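Local coordinates for protein tyrosine--tRNA ligase (Aeropyrum pernix, PDB 2CYA) that probably attaches tyrosine to tRNA(Tyr) in two steps, first activating the amino acid with ATP to Tyr-AMP and then transferring it to the acceptor end, at residues G128-V133 against P166-S171; L139-R144 against H191-D196. All blocks are in the same frame, centred on the assembly; numbering follows the deposited sequence.

Contact 1 of 2, residues G128-V133 against P166-S171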
loop_
_atom_site.group_PDB
_atom_site.type_symbol
_atom_site.label_atom_id
_atom_site.label_comp_id
_atom_site.label_asym_id
_atom_site.label_seq_id
_atom_site.Cartn_x
_atom_site.Cartn_y
_atom_site.Cartn_z
ATOM N N GLY A 128 -5.664 6.164 -3.154
ATOM C CA GLY A 128 -4.986 7.168 -3.956
ATOM C C GLY A 128 -4.085 8.012 -3.053
ATOM O O GLY A 128 -2.960 8.385 -3.452
ATOM N N LEU A 129 -4.564 8.303 -1.833
ATOM C CA LEU A 129 -3.798 9.094 -0.846
ATOM C C LEU A 129 -2.668 8.265 -0.273
ATOM O O LEU A 129 -1.576 8.772 -0.017
ATOM C CB LEU A 129 -4.685 9.557 0.335
ATOM C CG LEU A 129 -5.324 10.949 0.353
ATOM C CD1 LEU A 129 -6.252 11.077 1.572
ATOM C CD2 LEU A 129 -4.234 12.013 0.419
ATOM N N VAL A 130 -2.924 6.991 -0.017
ATOM C CA VAL A 130 -1.853 6.158 0.499
ATOM C C VAL A 130 -0.671 6.199 -0.484
ATOM O O VAL A 130 0.495 6.214 -0.077
ATOM C CB VAL A 130 -2.326 4.714 0.700
ATOM C CG1 VAL A 130 -1.139 3.807 0.913
ATOM C CG2 VAL A 130 -3.260 4.655 1.915
ATOM N N ILE A 131 -0.972 6.239 -1.777
ATOM C CA ILE A 131 0.098 6.293 -2.770
ATOM C C ILE A 131 0.780 7.663 -2.825
ATOM O O ILE A 131 2.009 7.758 -2.868
ATOM C CB ILE A 131 -0.425 5.928 -4.166
ATOM C CG1 ILE A 131 -0.815 4.446 -4.180
ATOM C CG2 ILE A 131 0.650 6.193 -5.211
ATOM C CD1 ILE A 131 -1.346 3.985 -5.499
ATOM N N ARG A 132 -0.007 8.726 -2.825
ATOM C CA ARG A 132 0.587 10.052 -2.853
ATOM C C ARG A 132 1.457 10.267 -1.611
ATOM O O ARG A 132 2.536 10.879 -1.682
ATOM C CB ARG A 132 -0.516 11.091 -2.980
ATOM C CG ARG A 132 -1.108 11.096 -4.390
ATOM C CD ARG A 132 -2.430 11.792 -4.436
ATOM N NE ARG A 132 -2.386 13.006 -3.641
ATOM C CZ ARG A 132 -3.459 13.567 -3.096
ATOM N NH1 ARG A 132 -4.658 13.009 -3.274
ATOM N NH2 ARG A 132 -3.328 14.664 -2.354
ATOM N N VAL A 133 1.019 9.738 -0.471
ATOM C CA VAL A 133 1.809 9.879 0.737
ATOM C C VAL A 133 3.103 9.093 0.596
ATOM O O VAL A 133 4.158 9.572 0.981
ATOM C CB VAL A 133 1.062 9.372 1.993
ATOM C CG1 VAL A 133 2.023 9.318 3.157
ATOM C CG2 VAL A 133 -0.114 10.303 2.327
ATOM N N PRO A 166 2.024 2.734 8.679
ATOM C CA PRO A 166 2.190 4.191 8.862
ATOM C C PRO A 166 1.610 4.996 7.698
ATOM O O PRO A 166 1.028 6.074 7.886
ATOM C CB PRO A 166 3.706 4.365 8.935
ATOM C CG PRO A 166 4.210 3.024 9.358
ATOM C CD PRO A 166 3.330 2.047 8.663
ATOM N N LEU A 167 1.814 4.490 6.489
ATOM C CA LEU A 167 1.320 5.146 5.286
ATOM C C LEU A 167 -0.204 5.249 5.409
ATOM O O LEU A 167 -0.793 6.289 5.128
ATOM C CB LEU A 167 1.711 4.325 4.047
ATOM C CG LEU A 167 2.935 4.707 3.187
ATOM C CD1 LEU A 167 3.937 5.509 3.973
ATOM C CD2 LEU A 167 3.569 3.423 2.589
ATOM N N MET A 168 -0.827 4.167 5.851
ATOM C CA MET A 168 -2.277 4.141 6.034
ATOM C C MET A 168 -2.703 5.031 7.200
ATOM O O MET A 168 -3.747 5.675 7.138
ATOM C CB MET A 168 -2.759 2.707 6.291
ATOM C CG MET A 168 -2.808 1.850 5.011
ATOM S SD MET A 168 -3.243 0.151 5.381
ATOM C CE MET A 168 -4.976 0.390 5.981
ATOM N N GLN A 169 -1.897 5.050 8.261
ATOM C CA GLN A 169 -2.210 5.864 9.431
ATOM C C GLN A 169 -2.275 7.328 9.014
ATOM O O GLN A 169 -3.270 8.012 9.272
ATOM C CB GLN A 169 -1.165 5.643 10.532
ATOM C CG GLN A 169 -1.531 6.329 11.852
ATOM C CD GLN A 169 -0.929 5.632 13.071
ATOM O OE1 GLN A 169 -0.038 4.781 12.946
ATOM N NE2 GLN A 169 -1.420 5.991 14.259
ATOM N N VAL A 170 -1.235 7.800 8.332
ATOM C CA VAL A 170 -1.195 9.181 7.856
ATOM C C VAL A 170 -2.355 9.442 6.875
ATOM O O VAL A 170 -2.997 10.498 6.912
ATOM C CB VAL A 170 0.148 9.471 7.139
ATOM C CG1 VAL A 170 0.123 10.845 6.506
ATOM C CG2 VAL A 170 1.302 9.364 8.130
ATOM N N SER A 171 -2.636 8.478 6.001
ATOM C CA SER A 171 -3.703 8.673 5.038
ATOM C C SER A 171 -5.073 8.744 5.691
ATOM O O SER A 171 -5.963 9.403 5.168
ATOM C CB SER A 171 -3.680 7.564 3.978
ATOM O OG SER A 171 -2.460 7.607 3.259
#
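Leu167 O is gripped twice from within its own helix, by Ser171 N and by Ser171 OG, which reach it from opposite faces of the carbonyl plane. The hydroxyl bond, Ser171 OG to Leu167 O, is 2.8 Å long. OG stands anti to the carbonyl carbon (chi1 -62°), the rotamer that turns it back toward the preceding turn and satisfies a buried polar group without help from the facing helix. Ser171 thus offers helix 124-135 a small side chain with no hydrogen bond across: its OG lies 3.2 Å from Val130 CA, and its CB packs 3.6 Å from Val130 CG2. A side chain this short lets the backbones come near, with Val130 CA and Ser171 CA 5.5 Å apart. Around this point apolar side chains close the interface. Those of Val133 and Val170 cross obliquely, Val133 CG1 lying 4.1 Å from Val170 CG1, while Val130 CG2 meets Met168 CG at 4.2 Å. The axes pass 8.8 Å apart at 114°. Away from helix 124-135, Gln169 NE2 hydrogen-bonds Gln187 OE1, both residues predicted tyrosine ligands. Met168 also packs on Ile131 of the second subunit. This is buried helix-helix packing at a small residue, behind the predicted tyrosine pocket of a class I synthetase catalytic domain.

Contact 2 of 2, residues L139-R144 against H191-D196; sequences LARVRR and HMLARD
A salt-bridge network on the surface of the class I synthetase catalytic domain joins short helix 139-143 to helix 188-198, with Arg141 and Arg144 converging on Asp196. Arg141 carries most of it. Its NH2 gives a hydrogen bond of 3.0 Å to Asp196 OD2 (N-H...O angle 153°), and its NE adds a weak one of 3.3 Å to the same OD2. The oxygen lies close to the guanidinium plane, NH2 comes to it from above the carboxylate plane, and the two planes stand 76° apart. Arg141 CG, anti to the backbone N, touches Leu193 CD1 at 3.8 Å. The same methyl sits 3.8 Å over the centre of the guanidinium, while Arg141 NH2 reaches Leu193 CA at 3.3 Å. Arginine suits this border because its methylenes and flat face accept leucine while its edge keeps the charge bond. The helices run at 140° with axes 10.9 Å apart, a gap that these long side chains span, and Leu193 continues inward to Val170 of helix 161-175. Arg144, the first residue beyond the helical turns, lays NH2 over the opposite face of the Arg141 guanidinium, offset toward the rim and 3.2 Å above its plane, and makes a long salt bridge of 3.9 Å from NH2 to Asp196 OD2. The shared carboxylate probably offsets the repulsion between the two neighbouring guanidinium groups.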
loop_
_atom_site.group_PDB
_atom_site.type_symbol
_atom_site.label_atom_id
_atom_site.label_comp_id
_atom_site.label_asym_id
_atom_site.label_seq_id
_atom_site.Cartn_x
_atom_site.Cartn_y
_atom_site.Cartn_z
ATOM N N LEU A 139 12.019 5.559 1.999
ATOM C CA LEU A 139 11.884 4.322 2.753
ATOM C C LEU A 139 12.548 4.562 4.106
ATOM O O LEU A 139 12.199 3.929 5.109
ATOM C CB LEU A 139 12.575 3.167 2.017
ATOM C CG LEU A 139 12.479 1.761 2.632
ATOM C CD1 LEU A 139 12.861 0.705 1.595
ATOM C CD2 LEU A 139 13.394 1.657 3.837
ATOM N N ALA A 140 13.512 5.480 4.121
ATOM C CA ALA A 140 14.220 5.815 5.351
ATOM C C ALA A 140 13.283 6.632 6.239
ATOM O O ALA A 140 13.077 6.299 7.408
ATOM C CB ALA A 140 15.494 6.613 5.040
ATOM N N ARG A 141 12.706 7.693 5.681
ATOM C CA ARG A 141 11.788 8.525 6.454
ATOM C C ARG A 141 10.688 7.646 7.047
ATOM O O ARG A 141 10.383 7.740 8.233
ATOM C CB ARG A 141 11.170 9.624 5.579
ATOM C CG ARG A 141 10.165 10.509 6.324
ATOM C CD ARG A 141 10.852 11.316 7.419
ATOM N NE ARG A 141 9.918 11.947 8.357
ATOM C CZ ARG A 141 9.332 11.314 9.372
ATOM N NH1 ARG A 141 9.568 10.026 9.585
ATOM N NH2 ARG A 141 8.547 11.982 10.207
ATOM N N VAL A 142 10.116 6.774 6.220
ATOM C CA VAL A 142 9.055 5.874 6.664
ATOM C C VAL A 142 9.573 4.844 7.648
ATOM O O VAL A 142 8.853 4.403 8.536
ATOM C CB VAL A 142 8.410 5.112 5.476
ATOM C CG1 VAL A 142 7.436 4.059 5.998
ATOM C CG2 VAL A 142 7.687 6.090 4.557
ATOM N N ARG A 143 10.829 4.455 7.497
ATOM C CA ARG A 143 11.386 3.457 8.394
ATOM C C ARG A 143 11.646 4.032 9.781
ATOM O O ARG A 143 11.549 3.318 10.781
ATOM C CB ARG A 143 12.673 2.872 7.808
ATOM C CG ARG A 143 13.017 1.495 8.352
ATOM C CD ARG A 143 14.055 0.803 7.483
ATOM N NE ARG A 143 14.387 -0.528 7.977
ATOM C CZ ARG A 143 15.249 -1.348 7.387
ATOM N NH1 ARG A 143 15.870 -0.971 6.272
ATOM N NH2 ARG A 143 15.489 -2.547 7.902
ATOM N N ARG A 144 11.967 5.319 9.863
ATOM C CA ARG A 144 12.207 5.887 11.179
ATOM C C ARG A 144 10.882 6.265 11.838
ATOM O O ARG A 144 10.852 6.970 12.842
ATOM C CB ARG A 144 13.180 7.087 11.114
ATOM C CG ARG A 144 12.631 8.424 10.636
ATOM C CD ARG A 144 13.753 9.475 10.650
ATOM N NE ARG A 144 13.330 10.792 10.169
ATOM C CZ ARG A 144 12.618 11.673 10.877
ATOM N NH1 ARG A 144 12.234 11.396 12.120
ATOM N NH2 ARG A 144 12.287 12.838 10.335
ATOM N N HIS A 191 2.366 10.328 13.678
ATOM C CA HIS A 191 1.882 11.704 13.629
ATOM C C HIS A 191 2.924 12.693 13.116
ATOM O O HIS A 191 2.574 13.647 12.416
ATOM C CB HIS A 191 1.359 12.130 15.004
ATOM C CG HIS A 191 0.108 11.414 15.410
ATOM N ND1 HIS A 191 -0.419 11.493 16.680
ATOM C CD2 HIS A 191 -0.711 10.588 14.712
ATOM C CE1 HIS A 191 -1.508 10.747 16.748
ATOM N NE2 HIS A 191 -1.707 10.186 15.567
ATOM N N MET A 192 4.192 12.474 13.454
ATOM C CA MET A 192 5.247 13.361 12.968
ATOM C C MET A 192 5.399 13.200 11.461
ATOM O O MET A 192 5.639 14.161 10.750
ATOM C CB MET A 192 6.593 13.067 13.660
ATOM C CG MET A 192 6.580 13.391 15.162
ATOM S SD MET A 192 5.943 15.073 15.484
ATOM C CE MET A 192 7.463 16.017 15.222
ATOM N N LEU A 193 5.265 11.972 10.977
ATOM C CA LEU A 193 5.362 11.725 9.545
ATOM C C LEU A 193 4.212 12.454 8.854
ATOM O O LEU A 193 4.381 13.022 7.768
ATOM C CB LEU A 193 5.242 10.222 9.270
ATOM C CG LEU A 193 5.187 9.832 7.790
ATOM C CD1 LEU A 193 6.435 10.367 7.073
ATOM C CD2 LEU A 193 5.077 8.323 7.669
ATOM N N ALA A 194 3.028 12.434 9.468
ATOM C CA ALA A 194 1.875 13.108 8.844
ATOM C C ALA A 194 2.153 14.606 8.750
ATOM O O ALA A 194 1.904 15.240 7.718
ATOM C CB ALA A 194 0.605 12.874 9.667
ATOM N N ARG A 195 2.676 15.173 9.834
ATOM C CA ARG A 195 2.981 16.607 9.873
ATOM C C ARG A 195 4.079 16.968 8.886
ATOM O O ARG A 195 4.039 18.031 8.272
ATOM C CB ARG A 195 3.416 17.028 11.287
ATOM C CG ARG A 195 2.280 17.044 12.311
ATOM C CD ARG A 195 2.817 17.312 13.717
ATOM N NE ARG A 195 3.569 18.567 13.811
ATOM C CZ ARG A 195 3.021 19.776 13.851
ATOM N NH1 ARG A 195 1.692 19.931 13.804
ATOM N NH2 ARG A 195 3.806 20.839 13.931
ATOM N N ASP A 196 5.062 16.085 8.735
ATOM C CA ASP A 196 6.177 16.355 7.824
ATOM C C ASP A 196 5.784 16.259 6.367
ATOM O O ASP A 196 6.481 16.767 5.504
ATOM C CB ASP A 196 7.319 15.365 8.041
ATOM C CG ASP A 196 8.211 15.749 9.189
ATOM O OD1 ASP A 196 8.080 16.892 9.676
ATOM O OD2 ASP A 196 9.041 14.911 9.594
#

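How the contacts relate
Contact 1 is core and contact 2 surface, and the chemistry follows. In 128-133 against 166-171, valines, leucine and methionine meet around a serine whose hydroxyl is satisfied within its own helix; in 139-144 against 191-196, charged groups at the solvent side bridge a wider gap between axes, with one buried leucine, Leu193, packed against them. Their centres lie 11 Å apart, and the segments alternate along the chain, helix 139-143 following helix 124-135 and preceding helix 161-175. Helix 161-175 joins the two: Val170 CG1 packs 3.7 Å from Ala194 CA, and Leu167 CD1 lies 3.8 Å from Val142 CG2. Both contacts also touch the second subunit of the homodimer.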